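Local coordinates for protein arylsulfatase (Pseudoalteromonas sp. MB47, PDB 7AJ0) that removes sulfate groups from the polysaccharide fucoidan as a hexameric, calcium-binding sulfatase, probably acting from chain ends, at residues A[32-35]-A[36-40]; A[403-406]-A[407-410]; A[381-384]-A[385-389]; A[42-45]-A[46-50]; A[19-22]-A[23-26]. All coordinates share one frame; numbering follows the deposited sequence.

Contact 1: A[32-35]-A[36-40]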
loop_
_atom_site.group_PDB
_atom_site.type_symbol
_atom_site.label_atom_id
_atom_site.label_comp_id
_atom_site.label_asym_id
_atom_site.label_seq_id
_atom_site.Cartn_x
_atom_site.Cartn_y
_atom_site.Cartn_z
ATOM N N GLU A 32 22.181 47.252 3.468
ATOM C CA GLU A 32 23.641 47.212 3.438
ATOM C C GLU A 32 24.139 46.415 2.237
ATOM O O GLU A 32 25.107 46.810 1.578
ATOM C CB GLU A 32 24.182 46.629 4.741
ATOM C CG GLU A 32 23.885 47.481 5.971
ATOM C CD GLU A 32 24.383 48.912 5.833
ATOM O OE1 GLU A 32 25.545 49.108 5.413
ATOM O OE2 GLU A 32 23.605 49.842 6.133
ATOM N N GLN A 33 23.488 45.291 1.934
ATOM C CA GLN A 33 23.824 44.553 0.721
ATOM C C GLN A 33 23.558 45.400 -0.520
ATOM O O GLN A 33 24.318 45.346 -1.494
ATOM C CB GLN A 33 23.032 43.246 0.673
ATOM C CG GLN A 33 23.407 42.259 1.775
ATOM C CD GLN A 33 22.496 41.042 1.836
ATOM O OE1 GLN A 33 22.276 40.478 2.906
ATOM N NE2 GLN A 33 21.971 40.630 0.689
ATOM N N GLU A 34 22.488 46.199 -0.497
ATOM C CA GLU A 34 22.168 47.045 -1.643
ATOM C C GLU A 34 23.245 48.103 -1.865
ATOM O O GLU A 34 23.583 48.416 -3.013
ATOM C CB GLU A 34 20.796 47.692 -1.441
ATOM C CG GLU A 34 20.400 48.715 -2.500
ATOM C CD GLU A 34 20.210 48.109 -3.881
ATOM O OE1 GLU A 34 20.152 46.866 -3.992
ATOM O OE2 GLU A 34 20.121 48.882 -4.859
ATOM N N LYS A 35 23.791 48.670 -0.786
ATOM C CA LYS A 35 24.898 49.608 -0.939
ATOM C C LYS A 35 26.084 48.950 -1.635
ATOM O O LYS A 35 26.699 49.543 -2.528
ATOM C CB LYS A 35 25.327 50.157 0.420
ATOM C CG LYS A 35 24.485 51.309 0.930
ATOM C CD LYS A 35 24.998 51.791 2.279
ATOM C CE LYS A 35 23.864 52.294 3.161
ATOM N NZ LYS A 35 24.331 52.586 4.548
ATOM N N VAL A 36 26.422 47.723 -1.231
ATOM C CA VAL A 36 27.524 47.010 -1.869
ATOM C C VAL A 36 27.219 46.770 -3.341
ATOM O O VAL A 36 28.078 46.967 -4.209
ATOM C CB VAL A 36 27.802 45.686 -1.132
ATOM C CG1 VAL A 36 28.607 44.748 -2.016
ATOM C CG2 VAL A 36 28.533 45.948 0.172
ATOM N N ALA A 37 25.994 46.339 -3.648
ATOM C CA ALA A 37 25.645 46.043 -5.033
ATOM C C ALA A 37 25.683 47.299 -5.896
ATOM O O ALA A 37 26.161 47.263 -7.036
ATOM C CB ALA A 37 24.263 45.393 -5.095
ATOM N N VAL A 38 25.180 48.420 -5.372
ATOM C CA VAL A 38 25.183 49.661 -6.140
ATOM C C VAL A 38 26.612 50.094 -6.445
ATOM O O VAL A 38 26.910 50.574 -7.545
ATOM C CB VAL A 38 24.411 50.758 -5.382
ATOM C CG1 VAL A 38 24.675 52.121 -6.003
ATOM C CG2 VAL A 38 22.921 50.453 -5.379
ATOM N N SER A 39 27.518 49.929 -5.478
ATOM C CA SER A 39 28.905 50.326 -5.689
ATOM C C SER A 39 29.591 49.427 -6.711
ATOM O O SER A 39 30.329 49.911 -7.576
ATOM C CB SER A 39 29.662 50.299 -4.362
ATOM O OG SER A 39 31.055 50.432 -4.571
ATOM N N LYS A 40 29.361 48.116 -6.626
ATOM C CA LYS A 40 29.976 47.198 -7.579
ATOM C C LYS A 40 29.490 47.465 -8.997
ATOM O O LYS A 40 30.280 47.449 -9.947
ATOM C CB LYS A 40 29.680 45.755 -7.178
ATOM C CG LYS A 40 30.466 45.262 -5.978
ATOM C CD LYS A 40 30.053 43.847 -5.612
ATOM C CE LYS A 40 31.061 43.194 -4.692
ATOM N NZ LYS A 40 30.688 41.786 -4.386
#

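Contact 2: A[403-406]-A[407-410]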
loop_
_atom_site.group_PDB
_atom_site.type_symbol
_atom_site.label_atom_id
_atom_site.label_comp_id
_atom_site.label_asym_id
_atom_site.label_seq_id
_atom_site.Cartn_x
_atom_site.Cartn_y
_atom_site.Cartn_z
ATOM N N ILE A 403 11.149 39.193 -7.742
ATOM C CA ILE A 403 11.815 40.119 -6.835
ATOM C C ILE A 403 13.233 40.345 -7.338
ATOM O O ILE A 403 13.929 39.388 -7.697
ATOM C CB ILE A 403 11.830 39.586 -5.390
ATOM C CG1 ILE A 403 10.400 39.414 -4.874
ATOM C CG2 ILE A 403 12.632 40.518 -4.496
ATOM C CD1 ILE A 403 10.297 38.565 -3.623
ATOM N N ASP A 404 13.655 41.606 -7.368
ATOM C CA ASP A 404 15.033 41.933 -7.712
ATOM C C ASP A 404 15.974 41.372 -6.653
ATOM O O ASP A 404 15.856 41.704 -5.472
ATOM C CB ASP A 404 15.193 43.447 -7.826
ATOM C CG ASP A 404 16.630 43.867 -8.078
ATOM O OD1 ASP A 404 17.420 43.035 -8.570
ATOM O OD2 ASP A 404 16.970 45.031 -7.775
ATOM N N GLN A 405 16.905 40.516 -7.077
ATOM C CA GLN A 405 17.837 39.858 -6.170
ATOM C C GLN A 405 19.276 40.322 -6.375
ATOM O O GLN A 405 20.211 39.639 -5.944
ATOM C CB GLN A 405 17.752 38.338 -6.338
ATOM C CG GLN A 405 16.417 37.729 -5.936
ATOM C CD GLN A 405 16.271 37.573 -4.435
ATOM O OE1 GLN A 405 16.946 38.250 -3.661
ATOM N NE2 GLN A 405 15.392 36.670 -4.016
ATOM N N THR A 406 19.476 41.468 -7.027
ATOM C CA THR A 406 20.833 41.947 -7.268
ATOM C C THR A 406 21.599 42.119 -5.960
ATOM O O THR A 406 22.786 41.782 -5.879
ATOM C CB THR A 406 20.793 43.262 -8.047
ATOM O OG1 THR A 406 20.237 43.029 -9.348
ATOM C CG2 THR A 406 22.189 43.845 -8.193
ATOM N N ALA A 407 20.936 42.641 -4.923
ATOM C CA ALA A 407 21.573 42.771 -3.618
ATOM C C ALA A 407 21.872 41.419 -2.986
ATOM O O ALA A 407 22.749 41.327 -2.120
ATOM C CB ALA A 407 20.684 43.590 -2.680
ATOM N N PHE A 408 21.158 40.371 -3.393
ATOM C CA PHE A 408 21.408 39.030 -2.873
ATOM C C PHE A 408 22.567 38.364 -3.603
ATOM O O PHE A 408 23.425 37.739 -2.968
ATOM C CB PHE A 408 20.120 38.211 -2.988
ATOM C CG PHE A 408 20.280 36.749 -2.686
ATOM C CD1 PHE A 408 20.808 36.322 -1.479
ATOM C CD2 PHE A 408 19.863 35.796 -3.604
ATOM C CE1 PHE A 408 20.937 34.972 -1.201
ATOM C CE2 PHE A 408 19.987 34.445 -3.332
ATOM C CZ PHE A 408 20.525 34.032 -2.129
ATOM N N LEU A 409 22.627 38.516 -4.929
ATOM C CA LEU A 409 23.650 37.842 -5.715
ATOM C C LEU A 409 25.012 38.519 -5.616
ATOM O O LEU A 409 26.039 37.847 -5.764
ATOM C CB LEU A 409 23.221 37.776 -7.184
ATOM C CG LEU A 409 21.995 36.925 -7.513
ATOM C CD1 LEU A 409 21.595 37.098 -8.972
ATOM C CD2 LEU A 409 22.255 35.460 -7.205
ATOM N N LEU A 410 25.050 39.829 -5.376
ATOM C CA LEU A 410 26.300 40.579 -5.380
ATOM C C LEU A 410 26.864 40.821 -3.986
ATOM O O LEU A 410 27.918 41.454 -3.863
ATOM C CB LEU A 410 26.104 41.926 -6.088
ATOM C CG LEU A 410 25.591 41.862 -7.525
ATOM C CD1 LEU A 410 25.521 43.254 -8.128
ATOM C CD2 LEU A 410 26.463 40.959 -8.372
HETATM O O HOH W 1 18.111 43.630 -5.066
#

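Contact 3: A[381-384]-A[385-389]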
loop_
_atom_site.group_PDB
_atom_site.type_symbol
_atom_site.label_atom_id
_atom_site.label_comp_id
_atom_site.label_asym_id
_atom_site.label_seq_id
_atom_site.Cartn_x
_atom_site.Cartn_y
_atom_site.Cartn_z
ATOM N N TYR A 381 14.156 37.176 -13.939
ATOM C CA TYR A 381 13.513 38.198 -14.757
ATOM C C TYR A 381 13.636 39.570 -14.113
ATOM O O TYR A 381 14.100 40.526 -14.744
ATOM C CB TYR A 381 12.047 37.810 -14.968
ATOM C CG TYR A 381 11.159 38.874 -15.567
ATOM C CD1 TYR A 381 10.609 39.874 -14.775
ATOM C CD2 TYR A 381 10.838 38.857 -16.915
ATOM C CE1 TYR A 381 9.786 40.835 -15.313
ATOM C CE2 TYR A 381 10.016 39.816 -17.463
ATOM C CZ TYR A 381 9.493 40.802 -16.658
ATOM O OH TYR A 381 8.673 41.764 -17.200
ATOM N N MET A 382 13.235 39.684 -12.846
ATOM C CA MET A 382 13.233 40.985 -12.185
ATOM C C MET A 382 14.648 41.487 -11.935
ATOM O O MET A 382 14.894 42.697 -11.982
ATOM C CB MET A 382 12.458 40.900 -10.872
ATOM C CG MET A 382 11.886 42.230 -10.405
ATOM S SD MET A 382 10.716 42.939 -11.582
ATOM C CE MET A 382 9.344 41.794 -11.462
ATOM N N THR A 383 15.586 40.579 -11.657
ATOM C CA THR A 383 16.986 40.970 -11.535
ATOM C C THR A 383 17.522 41.487 -12.866
ATOM O O THR A 383 18.238 42.494 -12.908
ATOM C CB THR A 383 17.812 39.778 -11.040
ATOM O OG1 THR A 383 17.311 39.343 -9.766
ATOM C CG2 THR A 383 19.281 40.145 -10.909
ATOM N N SER A 384 17.174 40.815 -13.965
ATOM C CA SER A 384 17.598 41.280 -15.282
ATOM C C SER A 384 17.081 42.685 -15.564
ATOM O O SER A 384 17.812 43.527 -16.095
ATOM C CB SER A 384 17.111 40.312 -16.362
ATOM O OG SER A 384 17.696 39.031 -16.213
ATOM N N LEU A 385 15.819 42.954 -15.220
ATOM C CA LEU A 385 15.249 44.264 -15.509
ATOM C C LEU A 385 15.957 45.367 -14.733
ATOM O O LEU A 385 16.090 46.489 -15.232
ATOM C CB LEU A 385 13.757 44.277 -15.187
ATOM C CG LEU A 385 12.868 43.316 -15.977
ATOM C CD1 LEU A 385 11.401 43.618 -15.689
ATOM C CD2 LEU A 385 13.159 43.382 -17.465
ATOM N N ARG A 386 16.411 45.074 -13.512
ATOM C CA ARG A 386 17.095 46.096 -12.726
ATOM C C ARG A 386 18.503 46.346 -13.254
ATOM O O ARG A 386 18.971 47.490 -13.267
ATOM C CB ARG A 386 17.126 45.688 -11.253
ATOM C CG ARG A 386 17.846 46.672 -10.346
ATOM C CD ARG A 386 19.295 46.267 -10.135
ATOM N NE ARG A 386 20.046 47.277 -9.395
ATOM C CZ ARG A 386 20.078 47.373 -8.068
ATOM N NH1 ARG A 386 19.394 46.518 -7.317
ATOM N NH2 ARG A 386 20.795 48.328 -7.493
ATOM N N LEU A 387 19.194 45.292 -13.696
ATOM C CA LEU A 387 20.527 45.474 -14.262
ATOM C C LEU A 387 20.491 46.371 -15.494
ATOM O O LEU A 387 21.462 47.084 -15.770
ATOM C CB LEU A 387 21.145 44.121 -14.610
ATOM C CG LEU A 387 21.524 43.233 -13.424
ATOM C CD1 LEU A 387 21.983 41.862 -13.897
ATOM C CD2 LEU A 387 22.603 43.894 -12.572
ATOM N N GLY A 388 19.391 46.349 -16.242
ATOM C CA GLY A 388 19.202 47.225 -17.375
ATOM C C GLY A 388 18.484 48.521 -17.075
ATOM O O GLY A 388 18.318 49.351 -17.974
ATOM N N GLY A 389 18.044 48.720 -15.834
ATOM C CA GLY A 389 17.386 49.949 -15.437
ATOM C C GLY A 389 16.033 50.166 -16.081
ATOM O O GLY A 389 15.783 51.233 -16.652
#

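Contact 4: A[42-45]-A[46-50]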
loop_
_atom_site.group_PDB
_atom_site.type_symbol
_atom_site.label_atom_id
_atom_site.label_comp_id
_atom_site.label_asym_id
_atom_site.label_seq_id
_atom_site.Cartn_x
_atom_site.Cartn_y
_atom_site.Cartn_z
ATOM N N LYS A 42 28.251 50.336 -10.147
ATOM C CA LYS A 42 28.723 51.650 -10.576
ATOM C C LYS A 42 30.153 51.574 -11.095
ATOM O O LYS A 42 30.455 52.061 -12.190
ATOM C CB LYS A 42 28.622 52.642 -9.417
ATOM C CG LYS A 42 29.041 54.067 -9.753
ATOM C CD LYS A 42 28.778 54.997 -8.572
ATOM C CE LYS A 42 28.759 56.464 -8.984
ATOM N NZ LYS A 42 30.113 56.991 -9.306
ATOM N N ASN A 43 31.049 50.953 -10.322
ATOM C CA ASN A 43 32.446 50.864 -10.734
ATOM C C ASN A 43 32.596 50.056 -12.016
ATOM O O ASN A 43 33.419 50.390 -12.876
ATOM C CB ASN A 43 33.285 50.244 -9.615
ATOM C CG ASN A 43 33.254 51.064 -8.339
ATOM O OD1 ASN A 43 32.889 52.242 -8.351
ATOM N ND2 ASN A 43 33.643 50.446 -7.229
ATOM N N LEU A 44 31.810 48.989 -12.165
ATOM C CA LEU A 44 31.922 48.149 -13.352
ATOM C C LEU A 44 31.539 48.923 -14.609
ATOM O O LEU A 44 32.254 48.885 -15.617
ATOM C CB LEU A 44 31.051 46.904 -13.192
ATOM C CG LEU A 44 31.048 45.914 -14.355
ATOM C CD1 LEU A 44 32.438 45.348 -14.595
ATOM C CD2 LEU A 44 30.050 44.791 -14.091
ATOM N N GLU A 45 30.411 49.636 -14.570
ATOM C CA GLU A 45 29.993 50.399 -15.741
ATOM C C GLU A 45 30.975 51.522 -16.057
ATOM O O GLU A 45 31.159 51.871 -17.229
ATOM C CB GLU A 45 28.587 50.965 -15.536
ATOM C CG GLU A 45 28.062 51.754 -16.729
ATOM C CD GLU A 45 26.549 51.887 -16.735
ATOM O OE1 GLU A 45 25.894 51.364 -15.807
ATOM O OE2 GLU A 45 26.011 52.512 -17.674
ATOM N N ALA A 46 31.608 52.100 -15.035
ATOM C CA ALA A 46 32.627 53.112 -15.287
ATOM C C ALA A 46 33.826 52.511 -16.010
ATOM O O ALA A 46 34.421 53.155 -16.883
ATOM C CB ALA A 46 33.061 53.761 -13.974
ATOM N N LYS A 47 34.187 51.273 -15.669
ATOM C CA LYS A 47 35.340 50.634 -16.295
ATOM C C LYS A 47 34.976 49.996 -17.633
ATOM O O LYS A 47 35.787 50.000 -18.564
ATOM C CB LYS A 47 35.935 49.589 -15.353
ATOM C CG LYS A 47 36.617 50.187 -14.135
ATOM C CD LYS A 47 37.333 49.131 -13.308
ATOM C CE LYS A 47 36.356 48.275 -12.518
ATOM N NZ LYS A 47 37.066 47.303 -11.638
ATOM N N GLN A 48 33.766 49.442 -17.752
ATOM C CA GLN A 48 33.374 48.732 -18.965
ATOM C C GLN A 48 32.732 49.638 -20.006
ATOM O O GLN A 48 32.786 49.330 -21.201
ATOM C CB GLN A 48 32.407 47.594 -18.619
ATOM C CG GLN A 48 33.023 46.500 -17.761
ATOM C CD GLN A 48 34.092 45.718 -18.497
ATOM O OE1 GLN A 48 33.885 45.274 -19.625
ATOM N NE2 GLN A 48 35.247 45.551 -17.863
ATOM N N GLY A 49 32.118 50.737 -19.581
ATOM C CA GLY A 49 31.553 51.695 -20.504
ATOM C C GLY A 49 30.150 51.407 -20.982
ATOM O O GLY A 49 29.656 52.131 -21.853
ATOM N N ARG A 50 29.492 50.380 -20.453
ATOM C CA ARG A 50 28.113 50.093 -20.829
ATOM C C ARG A 50 27.531 49.084 -19.848
ATOM O O ARG A 50 28.246 48.490 -19.037
ATOM C CB ARG A 50 28.015 49.579 -22.270
ATOM C CG ARG A 50 28.733 48.260 -22.547
ATOM C CD ARG A 50 28.461 47.814 -23.980
ATOM N NE ARG A 50 29.007 46.498 -24.296
ATOM C CZ ARG A 50 30.146 46.290 -24.954
ATOM N NH1 ARG A 50 30.887 47.310 -25.372
ATOM N NH2 ARG A 50 30.543 45.049 -25.196
#

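Contact 5: A[19-22]-A[23-26]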
loop_
_atom_site.group_PDB
_atom_site.type_symbol
_atom_site.label_atom_id
_atom_site.label_comp_id
_atom_site.label_asym_id
_atom_site.label_seq_id
_atom_site.Cartn_x
_atom_site.Cartn_y
_atom_site.Cartn_z
ATOM N N VAL A 19 6.203 46.689 1.247
ATOM C CA VAL A 19 5.535 47.018 -0.006
ATOM C C VAL A 19 6.208 48.248 -0.604
ATOM O O VAL A 19 6.189 49.330 -0.010
ATOM C CB VAL A 19 4.036 47.264 0.209
ATOM C CG1 VAL A 19 3.397 47.743 -1.088
ATOM C CG2 VAL A 19 3.355 46.002 0.719
ATOM N N GLU A 20 6.808 48.080 -1.780
ATOM C CA GLU A 20 7.437 49.198 -2.499
ATOM C C GLU A 20 6.428 49.783 -3.484
ATOM O O GLU A 20 5.922 50.891 -3.284
ATOM C CB GLU A 20 8.723 48.722 -3.175
ATOM C CG GLU A 20 9.850 48.441 -2.174
ATOM C CD GLU A 20 10.671 47.203 -2.510
ATOM O OE1 GLU A 20 11.456 47.239 -3.482
ATOM O OE2 GLU A 20 10.531 46.190 -1.792
ATOM N N LYS A 21 6.119 49.039 -4.549
ATOM C CA LYS A 21 5.030 49.384 -5.457
ATOM C C LYS A 21 3.878 48.405 -5.256
ATOM O O LYS A 21 4.112 47.199 -5.120
ATOM C CB LYS A 21 5.500 49.347 -6.915
ATOM C CG LYS A 21 4.578 50.059 -7.904
ATOM C CD LYS A 21 5.102 49.934 -9.338
ATOM C CE LYS A 21 4.082 50.427 -10.370
ATOM N NZ LYS A 21 4.355 49.890 -11.743
ATOM N N PRO A 22 2.631 48.879 -5.217
ATOM C CA PRO A 22 1.520 47.977 -4.866
ATOM C C PRO A 22 1.419 46.722 -5.719
ATOM O O PRO A 22 0.933 45.693 -5.230
ATOM C CB PRO A 22 0.279 48.867 -5.052
ATOM C CG PRO A 22 0.777 50.250 -4.849
ATOM C CD PRO A 22 2.176 50.271 -5.400
ATOM N N ASN A 23 1.852 46.769 -6.977
ATOM C CA ASN A 23 1.702 45.646 -7.890
ATOM C C ASN A 23 2.938 44.751 -7.942
ATOM O O ASN A 23 3.076 43.958 -8.882
ATOM C CB ASN A 23 1.384 46.153 -9.298
ATOM C CG ASN A 23 2.570 46.847 -9.944
ATOM O OD1 ASN A 23 3.330 47.548 -9.276
ATOM N ND2 ASN A 23 2.741 46.643 -11.245
ATOM N N MET A 24 3.835 44.861 -6.964
ATOM C CA MET A 24 5.075 44.100 -6.936
ATOM C C MET A 24 5.106 43.212 -5.699
ATOM O O MET A 24 4.694 43.632 -4.613
ATOM C CB MET A 24 6.300 45.024 -6.919
ATOM C CG MET A 24 6.342 46.047 -8.035
ATOM S SD MET A 24 6.942 45.378 -9.594
ATOM C CE MET A 24 8.657 45.040 -9.192
ATOM N N GLU A 25 5.605 41.993 -5.860
ATOM C CA GLU A 25 5.761 41.106 -4.718
ATOM C C GLU A 25 6.579 41.808 -3.638
ATOM O O GLU A 25 7.687 42.286 -3.921
ATOM C CB GLU A 25 6.449 39.806 -5.137
ATOM C CG GLU A 25 6.661 38.810 -3.997
ATOM C CD GLU A 25 5.360 38.276 -3.413
ATOM O OE1 GLU A 25 4.301 38.434 -4.058
ATOM O OE2 GLU A 25 5.398 37.697 -2.306
ATOM N N PRO A 26 6.074 41.908 -2.408
ATOM C CA PRO A 26 6.872 42.527 -1.341
ATOM C C PRO A 26 8.208 41.821 -1.175
ATOM O O PRO A 26 8.313 40.605 -1.339
ATOM C CB PRO A 26 5.989 42.365 -0.097
ATOM C CG PRO A 26 4.602 42.264 -0.634
ATOM C CD PRO A 26 4.724 41.534 -1.945
HETATM O O HOH W 2 6.342 45.770 -3.304
HETATM O O HOH W 3 2.484 44.309 -3.244
#

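Contact 1: A[32-35]-A[36-40]
V38 N donates to E34 O at 2.8 Å and A37 N to Q33 O at 2.9 Å, two of four successive i to i+4 bonds that make 32-40 a regular piece of alpha-helix 31-48. V36 with E32 and S39 with K35 complete the set through their backbone N and O atoms. On the outer side, K35 NZ forms a salt bridge one turn back with E32 OE2, at 3.3 Å. It approaches on the syn side, 23° out of the carboxylate plane.

The carboxylate of E34 has its main partner beyond the helix, in a salt bridge from OE2 to R386 of helix 377-387. Its chain leaves with CG anti to the backbone N (chi1 174°) and then bends at CG (chi2 66°), which carries the acid forward along the helix towards V38. There OE2 lies 3.3 Å from V38 CG2, and the two side chains cross obliquely. The same methyl sits 3.2 Å from E34 O, so one branch of V38 touches both the carbonyl and the acid of a single residue.

A37, the buried residue of the group, turns to the interior against T406 and L410, with its CB 3.6 Å from Q33 O. Q33 anchors the same face, its NE2 bonded to A407 O and its OE1 to K415 N. On the more open flank V36 keeps its CG2 branch beside its own backbone N, leaving that methyl 3.8 Å from E32 O.

Contact 2: A[403-406]-A[407-410]
The short helix 406-409 starts here, with Q405 at the N-cap position, inside an Asx turn that runs from D404 to T406. Q405 O takes L409 N at 2.9 Å nearly along the C=O axis, and F408 N makes a second, weak bond to the same oxygen. One position on, L410 N reaches T406 O at 3.0 Å.

The entrance is fixed by D404, whose OD1 accepts twice from T406: from OG1 at 2.9 Å on its syn lone pair, and from the backbone N, which comes from above the carboxylate plane. T406 can use both donors because OG1 stands beside its own N (chi1 -65°). That rotation also sends CG2 the other way, towards L410, where it meets CD1 at 3.4 Å with the two side chains side by side. D404 OD2 is paired with R386 of helix 377-387. Water 1 accepts from A407 N at 3.0 Å and gives a weak bond to D404 O.

Q405 folds back at CG to run alongside F408, its amide plane 49° from the ring, with OE1 3.2 Å from F408 CB. That oxygen takes R417 N, while NE2 binds S416 OG and D379 OD2, and the buried amide is thereby held in its rotation. F408 and L409 lean on L93 and L91 of strand 91-97. The arrangement is that of an Asx turn leading into a short, roughly one-turn helix.

Contact 3: A[381-384]-A[385-389]
Y381 and L385 sit one turn apart on helix 377-387, and the leucine crosses the tyrosine at a slant, over the rim of one ring face. L385 CG stands 4.0 Å above that face, and its CD1 reaches down to 3.2 Å from Y381 CE1. The ring is offered to it because Y381 swings CG anti to the backbone N (chi1 169°). M382 meets this pair in another way: its CE lies at the ring edge in the plane, while SD is 4.2 Å from L385 CD1. Y381 OH is bonded to V139 O, which fixes the far end of the ring. Replacing Y381 by an alanine takes away the hydroxyl and the ring, and is likely to leave V139 O without this donor and a gap beside L385 CD1.

Beneath the side chains the helix runs on through L385 N to Y381 O at 3.0 Å and L387 N to T383 O at 3.1 Å. It ends in a Schellman motif, with G389 at positive phi (67°) and its N bonded to R386 O at 3.0 Å.

L385 packs on Q141 and L144 of helix 141-146, and S384 OG bonds I380 O and Y263 OH of strand 262-267. T383 and L387 rest against T406 of helix 406-409, and L387 also meets L41, so this helix touches helix 141-146, strand 262-267, helix 406-409 and helix 31-48.

Contact 4: A[42-45]-A[46-50]
L44 and Q48 meet one turn apart at the C-terminal end of helix 31-48, where L44 CD1 touches Q48 CG at 3.4 Å. L44 runs with CG anti to its amide nitrogen (chi1 180°) and turns at chi2, which brings that methyl over the glutamine chain from an oblique direction. Q48 CG also lies 3.3 Å from L44 O, so it rests against both the methyl and the carbonyl of L44.

The backbone sets this pairing: Q48 N donates to L44 O at 2.7 Å, close to straight on. K47 N bonds N43 O at 3.0 Å, and the lysine chain folds back along that carbonyl, with CG 3.4 Å from N43 O. The helix stops at G49, whose N still reaches E45 O at 2.8 Å, from 37° above the carbonyl plane. With phi at 86°, a side chain on G49 would run into the carbonyl oxygen of Q48, which accounts for a glycine at this point.

Further out, L44 packs on N317 and W361 and Q48 also rests on N317, which covers this side of the helix end. The hold between the two segments is thus backbone bonding backed by carbon contacts, with the charged ends of K42, E45 and K47 on the solvent side.

Contact 5: A[19-22]-A[23-26]
K21 stretches its side chain across the amide of N23, two residues on, at the edge of a type I beta turn that runs from K21 to M24. The lysine chain is extended, starting from a CG anti to its amide nitrogen (chi1 -164°), and three successive carbons pass N23 OD1: CG at 3.1 Å, CD at 3.0 Å and CE at 3.2 Å. N23 meets it because its own CG lies between the backbone N and the carbonyl carbon (chi1 70°), a crowded position that lifts OD1 towards the lysine. The polar ends then find partners in the loop around residues 396 to 400: K21 NZ binds S396 OG, and N23 ND2 binds M398 O.

The turn is closed by M24 N bonding K21 O at 3.0 Å, with the donor well above the carbonyl plane. M24 keeps CG beside its backbone N and touches K21 CB at 3.6 Å, then bends at chi2 and chi3, and its end leads away from the turn. V19 and P26 lie side by side across the mouth of the loop, where V19 CG2 meets P26 CG at 4.2 Å. M24 O gathers two waters: water 3 also donates to P22 O, and water 2 accepts from E20 N.

A serine in place of K21 would lack the long chain, and would probably leave S396 OG without its ammonium partner and N23 OD1 without its carbon cover. Chemically, then, one direct backbone bond closes the turn and waters bridge its backbone, F400 bonds N23 and E25 from outside, and the lysine adds apolar methylenes and a charge pinned at its far end.

From the N terminus, contact 5 shapes a turn in the loop ahead of helix 31-48; contact 1 and contact 4 then follow on that helix, adjoining in sequence. Much later come contact 3, at the end of helix 377-387, and contact 2, on helix 406-409. All five are local and in series: each links residues a few positions apart, none encloses a long loop, and none nests in or crosses another. The ties between them are spatial. Contacts 1, 2 and 3 touch pairwise, joining the N-terminal helix to two helices distant in sequence, while contact 5 packs on both contacts 2 and 3. Contact 4, though it adjoins contact 1, touches none of the others, its nearest atoms about 6 Å from contact 3.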